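Local structure of pyruvate kinase (Pseudomonas aeruginosa, 6QXL) at residues Asn372-Pro375 / Gly376-Ala379; Ala404-His408 / Arg409-Ala413; Ala413-Ala416 / Met417-Gly420; Val475-Val478 / Gly479-Leu482. The protein probably catalyses the last step of glycolysis, transferring phosphate from phosphoenolpyruvate to ADP to give pyruvate and ATP, and binds glucose 6-phosphate in its C-terminal domain. All coordinates share one frame; numbering follows the deposited sequence.

Contact 1 (Asn372-Pro375 / Gly376-Ala379)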
loop_
_atom_site.group_PDB
_atom_site.type_symbol
_atom_site.label_atom_id
_atom_site.label_comp_id
_atom_site.label_asym_id
_atom_site.label_seq_id
_atom_site.Cartn_x
_atom_site.Cartn_y
_atom_site.Cartn_z
ATOM N N ASN A 372 12.704 9.891 12.402
ATOM C CA ASN A 372 12.448 8.511 12.003
ATOM C C ASN A 372 13.254 8.055 10.810
ATOM O O ASN A 372 13.331 6.867 10.585
ATOM C CB ASN A 372 10.948 8.275 11.733
ATOM C CG ASN A 372 10.176 7.950 13.007
ATOM O OD1 ASN A 372 10.692 8.012 14.121
ATOM N ND2 ASN A 372 8.934 7.613 12.838
ATOM N N HIS A 373 13.843 8.967 10.032
ATOM C CA HIS A 373 14.612 8.574 8.850
ATOM C C HIS A 373 16.105 8.819 8.914
ATOM O O HIS A 373 16.826 8.164 8.190
ATOM C CB HIS A 373 14.016 9.216 7.620
ATOM C CG HIS A 373 12.631 8.730 7.313
ATOM N ND1 HIS A 373 11.510 9.326 7.842
ATOM C CD2 HIS A 373 12.184 7.689 6.564
ATOM C CE1 HIS A 373 10.431 8.694 7.414
ATOM N NE2 HIS A 373 10.818 7.677 6.669
ATOM N N PHE A 374 16.572 9.746 9.745
ATOM C CA PHE A 374 18.007 9.982 9.919
ATOM C C PHE A 374 18.385 9.337 11.263
ATOM O O PHE A 374 18.241 9.950 12.303
ATOM C CB PHE A 374 18.312 11.500 9.842
ATOM C CG PHE A 374 19.805 11.883 9.922
ATOM C CD1 PHE A 374 20.827 11.085 9.386
ATOM C CD2 PHE A 374 20.187 13.104 10.514
ATOM C CE1 PHE A 374 22.165 11.495 9.444
ATOM C CE2 PHE A 374 21.514 13.508 10.566
ATOM C CZ PHE A 374 22.500 12.699 10.035
ATOM N N PRO A 375 18.870 8.091 11.237
ATOM C CA PRO A 375 19.040 7.346 12.493
ATOM C C PRO A 375 20.163 7.871 13.398
ATOM O O PRO A 375 20.205 7.537 14.582
ATOM C CB PRO A 375 19.377 5.950 12.005
ATOM C CG PRO A 375 20.182 6.208 10.774
ATOM C CD PRO A 375 19.538 7.405 10.111
ATOM N N GLY A 376 21.049 8.709 12.858
ATOM C CA GLY A 376 22.010 9.433 13.667
ATOM C C GLY A 376 21.385 10.326 14.729
ATOM O O GLY A 376 22.058 10.684 15.704
ATOM N N ILE A 377 20.115 10.707 14.539
ATOM C CA ILE A 377 19.398 11.503 15.514
ATOM C C ILE A 377 19.014 10.640 16.711
ATOM O O ILE A 377 18.328 9.657 16.550
ATOM C CB ILE A 377 18.166 12.169 14.904
ATOM C CG1 ILE A 377 18.630 13.268 13.958
ATOM C CG2 ILE A 377 17.260 12.753 15.988
ATOM C CD1 ILE A 377 17.581 13.685 12.947
ATOM N N LYS A 378 19.471 11.036 17.894
ATOM C CA LYS A 378 19.268 10.276 19.105
ATOM C C LYS A 378 18.318 10.944 20.077
ATOM O O LYS A 378 17.971 10.338 21.095
ATOM C CB LYS A 378 20.609 10.035 19.806
ATOM C CG LYS A 378 21.649 9.310 18.964
ATOM C CD LYS A 378 21.273 7.877 18.608
ATOM C CE LYS A 378 22.415 7.250 17.832
ATOM N NZ LYS A 378 21.957 6.052 17.106
ATOM N N ALA A 379 17.912 12.176 19.806
ATOM C CA ALA A 379 16.985 12.865 20.691
ATOM C C ALA A 379 16.387 14.080 20.031
ATOM O O ALA A 379 16.926 14.584 19.071
ATOM C CB ALA A 379 17.676 13.270 21.993
#
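F374, P375, G376 and I377 form a type I beta turn, the corner where helix 359-373 of the C-terminal alpha/beta domain passes into strand 377-383. The turn is closed by I377 N, which donates to F374 O over 3.0 Å. The bond is nearly straight at the hydrogen, but the donor stands above the carbonyl plane, 37° out of it. P375 and G376 are the two corner residues. With phi at -70°, the ring of P375 fits the first of these positions. The ring of F374 lies along the same corner, with G376 N over one of its faces. Its CG is anti to the backbone N (chi1 -176°), which sends the ring along the turn to the end of I377. There CD2 of F374 meets CD1 of I377 at 3.6 Å, and the two side chains cross at about a right angle. I377 also turns its flank to the carbonyl, CB lying 3.4 Å from F374 O, so the acceptor of the turn is bordered by aliphatic carbon as well as gripped by the amide.

Further out, F374 meets the ring of W455 on strand 455-461, while its neighbour P375 packs on F356 of the second subunit; the corner therefore lies at a subunit interface. On the exposed side, K378 bends at its second torsion and brings NZ back over the turn, where it makes a weak hydrogen bond of 3.4 Å to P375 O.

Contact 2 (Ala404-His408 / Arg409-Ala413)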
loop_
_atom_site.group_PDB
_atom_site.type_symbol
_atom_site.label_atom_id
_atom_site.label_comp_id
_atom_site.label_asym_id
_atom_site.label_seq_id
_atom_site.Cartn_x
_atom_site.Cartn_y
_atom_site.Cartn_z
ATOM N N ALA A 404 10.867 17.565 26.483
ATOM C CA ALA A 404 10.167 18.841 26.626
ATOM C C ALA A 404 10.970 19.740 27.589
ATOM O O ALA A 404 10.998 19.500 28.809
ATOM C CB ALA A 404 8.757 18.612 27.151
ATOM N N TYR A 405 11.640 20.737 27.009
ATOM C CA TYR A 405 12.379 21.758 27.745
ATOM C C TYR A 405 11.426 22.896 28.082
ATOM O O TYR A 405 10.904 23.576 27.184
ATOM C CB TYR A 405 13.546 22.284 26.916
ATOM C CG TYR A 405 14.751 21.355 26.824
ATOM C CD1 TYR A 405 14.638 20.060 26.353
ATOM C CD2 TYR A 405 16.005 21.799 27.159
ATOM C CE1 TYR A 405 15.758 19.233 26.256
ATOM C CE2 TYR A 405 17.122 20.965 27.080
ATOM C CZ TYR A 405 16.987 19.693 26.615
ATOM O OH TYR A 405 18.092 18.873 26.516
ATOM N N SER A 406 11.178 23.102 29.368
ATOM C CA SER A 406 10.290 24.164 29.782
ATOM C C SER A 406 10.734 24.729 31.121
ATOM O O SER A 406 11.318 24.024 31.946
ATOM C CB SER A 406 8.859 23.663 29.867
ATOM O OG SER A 406 7.940 24.739 29.904
ATOM N N PRO A 407 10.499 26.019 31.329
ATOM C CA PRO A 407 10.780 26.589 32.631
ATOM C C PRO A 407 9.618 26.400 33.612
ATOM O O PRO A 407 9.847 26.385 34.809
ATOM C CB PRO A 407 10.992 28.061 32.306
ATOM C CG PRO A 407 10.081 28.315 31.136
ATOM C CD PRO A 407 10.112 27.050 30.344
ATOM N N HIS A 408 8.402 26.222 33.105
ATOM C CA HIS A 408 7.207 26.209 33.930
ATOM C C HIS A 408 6.927 24.845 34.560
ATOM O O HIS A 408 7.134 23.818 33.942
ATOM C CB HIS A 408 5.990 26.654 33.149
ATOM C CG HIS A 408 6.185 27.938 32.400
ATOM N ND1 HIS A 408 7.065 28.917 32.805
ATOM C CD2 HIS A 408 5.623 28.385 31.255
ATOM C CE1 HIS A 408 7.032 29.913 31.945
ATOM N NE2 HIS A 408 6.177 29.611 30.991
ATOM N N ARG A 409 6.440 24.857 35.806
ATOM C CA ARG A 409 6.103 23.622 36.507
ATOM C C ARG A 409 4.846 22.984 35.931
ATOM O O ARG A 409 4.789 21.774 35.779
ATOM C CB ARG A 409 5.950 23.860 38.000
ATOM C CG ARG A 409 5.713 22.611 38.875
ATOM C CD ARG A 409 4.633 22.773 39.943
ATOM N NE ARG A 409 3.337 23.349 39.513
ATOM C CZ ARG A 409 2.241 22.681 39.156
ATOM N NH1 ARG A 409 2.221 21.332 39.129
ATOM N NH2 ARG A 409 1.153 23.433 38.824
ATOM N N GLU A 410 3.866 23.811 35.604
ATOM C CA GLU A 410 2.626 23.374 34.950
ATOM C C GLU A 410 2.949 22.475 33.739
ATOM O O GLU A 410 2.393 21.387 33.603
ATOM C CB GLU A 410 1.842 24.615 34.517
ATOM C CG GLU A 410 0.438 24.464 34.072
ATOM C CD GLU A 410 -0.150 25.790 33.506
ATOM O OE1 GLU A 410 0.416 26.892 33.715
ATOM O OE2 GLU A 410 -1.213 25.698 32.821
ATOM N N THR A 411 3.891 22.915 32.921
ATOM C CA THR A 411 4.272 22.188 31.724
ATOM C C THR A 411 5.122 20.981 32.065
ATOM O O THR A 411 4.928 19.908 31.500
ATOM C CB THR A 411 5.012 23.133 30.743
ATOM O OG1 THR A 411 4.133 24.217 30.408
ATOM C CG2 THR A 411 5.451 22.426 29.495
ATOM N N GLN A 412 6.065 21.150 32.986
ATOM C CA GLN A 412 6.944 20.036 33.379
ATOM C C GLN A 412 6.143 18.813 33.848
ATOM O O GLN A 412 6.553 17.684 33.626
ATOM C CB GLN A 412 7.901 20.478 34.487
ATOM C CG GLN A 412 9.014 21.406 34.008
ATOM C CD GLN A 412 9.649 22.220 35.126
ATOM O OE1 GLN A 412 9.302 22.066 36.308
ATOM N NE2 GLN A 412 10.525 23.112 34.756
ATOM N N ALA A 413 4.996 19.052 34.498
ATOM C CA ALA A 413 4.139 17.968 34.962
ATOM C C ALA A 413 3.214 17.453 33.870
ATOM O O ALA A 413 3.034 16.249 33.720
ATOM C CB ALA A 413 3.321 18.416 36.158
#
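At the strand-to-helix corner of a beta-alpha-beta unit, Q412 on the first turn of helix 409-414 reaches back to S406, the last residue of strand 402-406. Q412 NE2 gives a hydrogen to S406 O at 3.1 Å. The acceptor lies practically in the amide plane of Q412, but seen from S406 the donor hangs above the carbonyl plane, 42° out of it. The chain gets there because CG sits beside the backbone N (chi1 -73°) and the rest runs extended, folding the side chain back across the start of the helix. On the way Q412 CG passes 3.1 Å from H408 O. That same carbonyl takes Q412 N in a bond of 3.0 Å, the opening alpha-helical turn, with H408 at the N-cap position; P407 CG lies over one face of the H408 imidazole, toward the rim.

This unit of the alpha/beta domain runs on through helix 409-414 to strand 421-425, and S406 and T411 make the buried side-chain contact of the corner. T411 points its methyl at the serine, CG2 lying 3.4 Å from S406 OG. The hydroxyls turn to other carbonyls: S406 OG bonds to T384 O and T411 OG1 to E385 O, which ties this corner to the loop after strand 377-383. The T411 side chain stands about 7 Å from the bound glucose 6-phosphate. R409, exposed, forms a salt bridge with D189.

Contact 3 (Ala413-Ala416 / Met417-Gly420)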
loop_
_atom_site.group_PDB
_atom_site.type_symbol
_atom_site.label_atom_id
_atom_site.label_comp_id
_atom_site.label_asym_id
_atom_site.label_seq_id
_atom_site.Cartn_x
_atom_site.Cartn_y
_atom_site.Cartn_z
ATOM N N ALA A 413 4.996 19.052 34.498
ATOM C CA ALA A 413 4.139 17.968 34.962
ATOM C C ALA A 413 3.214 17.453 33.870
ATOM O O ALA A 413 3.034 16.249 33.720
ATOM C CB ALA A 413 3.321 18.416 36.158
ATOM N N ARG A 414 2.615 18.367 33.127
ATOM C CA ARG A 414 1.682 18.016 32.069
ATOM C C ARG A 414 2.220 16.910 31.166
ATOM O O ARG A 414 1.579 15.883 30.944
ATOM C CB ARG A 414 1.387 19.248 31.231
ATOM C CG ARG A 414 0.037 19.184 30.594
ATOM C CD ARG A 414 -0.089 20.226 29.526
ATOM N NE ARG A 414 0.127 21.628 29.812
ATOM C CZ ARG A 414 -0.625 22.397 30.575
ATOM N NH1 ARG A 414 -1.640 21.906 31.279
ATOM N NH2 ARG A 414 -0.309 23.678 30.699
ATOM N N VAL A 415 3.436 17.081 30.698
ATOM C CA VAL A 415 3.975 16.161 29.706
ATOM C C VAL A 415 4.288 14.784 30.282
ATOM O O VAL A 415 4.591 13.868 29.534
ATOM C CB VAL A 415 5.197 16.745 28.986
ATOM C CG1 VAL A 415 4.848 18.080 28.370
ATOM C CG2 VAL A 415 6.387 16.883 29.923
ATOM N N ALA A 416 4.183 14.619 31.594
ATOM C CA ALA A 416 4.397 13.305 32.192
ATOM C C ALA A 416 3.436 12.231 31.655
ATOM O O ALA A 416 3.784 11.065 31.625
ATOM C CB ALA A 416 4.314 13.387 33.711
ATOM N N MET A 417 2.254 12.635 31.222
ATOM C CA MET A 417 1.323 11.711 30.613
ATOM C C MET A 417 1.503 11.500 29.099
ATOM O O MET A 417 0.810 10.666 28.530
ATOM C CB MET A 417 -0.116 12.150 30.879
ATOM C CG MET A 417 -1.112 10.990 31.011
ATOM S SD MET A 417 -2.779 11.660 31.162
ATOM C CE MET A 417 -2.848 11.927 32.887
ATOM N N PHE A 418 2.423 12.215 28.452
ATOM C CA PHE A 418 2.616 12.112 27.007
ATOM C C PHE A 418 3.551 10.945 26.698
ATOM O O PHE A 418 4.663 10.885 27.205
ATOM C CB PHE A 418 3.254 13.380 26.432
ATOM C CG PHE A 418 2.423 14.637 26.533
ATOM C CD1 PHE A 418 1.198 14.683 27.173
ATOM C CD2 PHE A 418 2.911 15.806 25.974
ATOM C CE1 PHE A 418 0.471 15.862 27.240
ATOM C CE2 PHE A 418 2.197 16.993 26.049
ATOM C CZ PHE A 418 0.968 17.016 26.683
ATOM N N ARG A 419 3.135 10.043 25.826
ATOM C CA ARG A 419 3.968 8.910 25.502
ATOM C C ARG A 419 5.295 9.354 24.879
ATOM O O ARG A 419 5.307 10.117 23.925
ATOM C CB ARG A 419 3.260 7.957 24.535
ATOM C CG ARG A 419 4.097 6.735 24.156
ATOM C CD ARG A 419 3.249 5.721 23.442
ATOM N NE ARG A 419 4.050 4.626 22.880
ATOM C CZ ARG A 419 3.594 3.403 22.638
ATOM N NH1 ARG A 419 2.332 3.098 22.922
ATOM N NH2 ARG A 419 4.400 2.486 22.129
ATOM N N GLY A 420 6.399 8.840 25.421
ATOM C CA GLY A 420 7.725 9.058 24.867
ATOM C C GLY A 420 8.370 10.403 25.240
ATOM O O GLY A 420 9.477 10.674 24.787
#
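V415 lies under the ring of F418, three residues further on, at the point where helix 409-414 runs out into tighter 3-10 turns. The approach is face-on: V415 CA stands 3.9 Å from the centroid of the F418 ring, 12° off its normal, a CH-pi contact made by the backbone carbon and not by the branch. V415 CG1 comes in alongside, 3.7 Å from F418 CE2, so one flank of the ring has aliphatic carbon against it while the two side chains cross obliquely. F418 is folded back into this position because its CG lies beside the backbone N and anti to the carbonyl carbon (chi1 -65°). The backbone does the rest: F418 N donates to V415 O at 2.9 Å, with the donor 62° out of the carbonyl plane, a steep approach that goes with the tightened turn. One residue earlier M417 N makes a weak bond of 3.3 Å to R414 O, and A416 N is held by A413 O at 2.9 Å, giving successive i to i+3 bonds.

M417 leads its side chain away from this turn, bending at its third torsion, whereas R414 sends its guanidinium out to E410 in a salt bridge and to W217 in a cation-pi contact. Around the contact, V415 packs on strand 421-425, F418 and M417 both lie on Y190 of barrel strand 190-193, and M417 on I279 and F418 on V277 of barrel strand 277-281, so this helix end is seated against the TIM barrel.

Contact 4 (Val475-Val478 / Gly479-Leu482)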
loop_
_atom_site.group_PDB
_atom_site.type_symbol
_atom_site.label_atom_id
_atom_site.label_comp_id
_atom_site.label_asym_id
_atom_site.label_seq_id
_atom_site.Cartn_x
_atom_site.Cartn_y
_atom_site.Cartn_z
ATOM N N VAL A 475 19.078 20.734 13.014
ATOM C CA VAL A 475 19.711 19.439 13.204
ATOM C C VAL A 475 21.175 19.716 13.563
ATOM O O VAL A 475 21.921 20.270 12.762
ATOM C CB VAL A 475 19.586 18.584 11.923
ATOM C CG1 VAL A 475 20.342 17.269 12.040
ATOM C CG2 VAL A 475 18.129 18.327 11.620
ATOM N N LEU A 476 21.563 19.328 14.772
ATOM C CA LEU A 476 22.838 19.716 15.362
ATOM C C LEU A 476 23.686 18.506 15.669
ATOM O O LEU A 476 23.174 17.471 16.055
ATOM C CB LEU A 476 22.610 20.514 16.636
ATOM C CG LEU A 476 21.615 21.670 16.513
ATOM C CD1 LEU A 476 21.353 22.296 17.897
ATOM C CD2 LEU A 476 22.089 22.702 15.515
ATOM N N HIS A 477 24.989 18.648 15.483
ATOM C CA HIS A 477 25.952 17.573 15.696
ATOM C C HIS A 477 26.605 17.805 17.061
ATOM O O HIS A 477 27.219 18.843 17.289
ATOM C CB HIS A 477 27.003 17.562 14.581
ATOM C CG HIS A 477 27.795 16.299 14.483
ATOM N ND1 HIS A 477 28.897 16.175 13.666
ATOM C CD2 HIS A 477 27.642 15.100 15.082
ATOM C CE1 HIS A 477 29.389 14.950 13.758
ATOM N NE2 HIS A 477 28.652 14.279 14.622
ATOM N N VAL A 478 26.444 16.854 17.968
ATOM C CA VAL A 478 26.961 16.988 19.318
ATOM C C VAL A 478 28.485 16.863 19.265
ATOM O O VAL A 478 29.020 15.823 18.872
ATOM C CB VAL A 478 26.344 15.924 20.245
ATOM C CG1 VAL A 478 27.030 15.927 21.605
ATOM C CG2 VAL A 478 24.853 16.175 20.405
ATOM N N GLY A 479 29.157 17.945 19.643
ATOM C CA GLY A 479 30.598 18.099 19.441
ATOM C C GLY A 479 30.954 19.368 18.687
ATOM O O GLY A 479 32.000 19.936 18.922
ATOM N N ASP A 480 30.100 19.810 17.777
ATOM C CA ASP A 480 30.372 21.021 17.013
ATOM C C ASP A 480 30.141 22.272 17.853
ATOM O O ASP A 480 29.584 22.211 18.942
ATOM C CB ASP A 480 29.501 21.083 15.737
ATOM C CG ASP A 480 29.892 20.026 14.695
ATOM O OD1 ASP A 480 30.784 19.158 14.963
ATOM O OD2 ASP A 480 29.272 20.054 13.605
ATOM N N LEU A 481 30.588 23.400 17.320
ATOM C CA LEU A 481 30.315 24.692 17.914
ATOM C C LEU A 481 28.900 25.101 17.525
ATOM O O LEU A 481 28.627 25.359 16.356
ATOM C CB LEU A 481 31.352 25.725 17.448
ATOM C CG LEU A 481 31.234 27.111 18.083
ATOM C CD1 LEU A 481 31.412 27.024 19.604
ATOM C CD2 LEU A 481 32.214 28.087 17.424
ATOM N N LEU A 482 28.008 25.162 18.489
ATOM C CA LEU A 482 26.591 25.424 18.192
ATOM C C LEU A 482 26.306 26.885 18.434
ATOM O O LEU A 482 26.591 27.411 19.484
ATOM C CB LEU A 482 25.679 24.531 19.046
ATOM C CG LEU A 482 26.137 23.074 19.262
ATOM C CD1 LEU A 482 25.165 22.402 20.185
ATOM C CD2 LEU A 482 26.162 22.372 17.895
HETATM O O HOH W 1 28.902 18.365 10.990
#
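H477 and D480 face each other across the bend that follows strand 470-477. The backbone bond between them sets the geometry: D480 N donates to H477 O over 3.1 Å, nearly straight but from above the carbonyl plane. The imidazole and carboxylate planes stand 71° apart. The closest approach of the two side chains is D480 OD2 to H477 CB, 3.5 Å, and the carboxylate oxygen nearest to H477 ND1, D480 OD1 at 3.8 Å, makes no direct bond. A water mediates instead: it donates to D480 OD2 at 3.1 Å and makes a weak hydrogen bond of 3.5 Å to H477 ND1. L482 adds the apolar part of the same shell, its CD2 lying 3.7 Å from H477 O and 4.2 Å from L476 CB.

Further out, L482 also packs on S437, Q438 and V441 of helix 436-446. H477 is placed by its own torsion, CG anti to the backbone N (chi1 -164°), which lays the imidazole against the ring of W455, where the two stack; NE2 has a weak hydrogen bond to G453 O. L476 pairs with V456 of strand 455-461, and V478 bonds through its backbone to G453 and D454 just before that strand.

G479 has a positive phi of 125°, where V478 O would crowd a side chain. Together with the extended angles of V478, this makes H477-D480 a beta turn that resembles type II, at the end of the mixed sheet's edge strand within this chain, whose V475 makes backbone hydrogen bonds to the second subunit.

All four contacts belong to the C-terminal alpha/beta region that binds glucose 6-phosphate, and the first, second and fourth reach one mixed sheet. Contacts 2 and 3 are consecutive: they share A413, their centres are 10 Å apart, and A404 CB packs 4.0 Å from V415 CG2. Contacts 1 and 4 lie 14 Å apart between centres and meet where F374 CE2 approaches V475 CG1 at 4.2 Å. The sugar phosphate is nearest the middle pair, about 7 Å from the T411 side chain and about 8 Å from that of R414, against about 13 Å for L476. Contact 3 also faces the barrel, with the M417 side chain about 13 Å from a bound malonate.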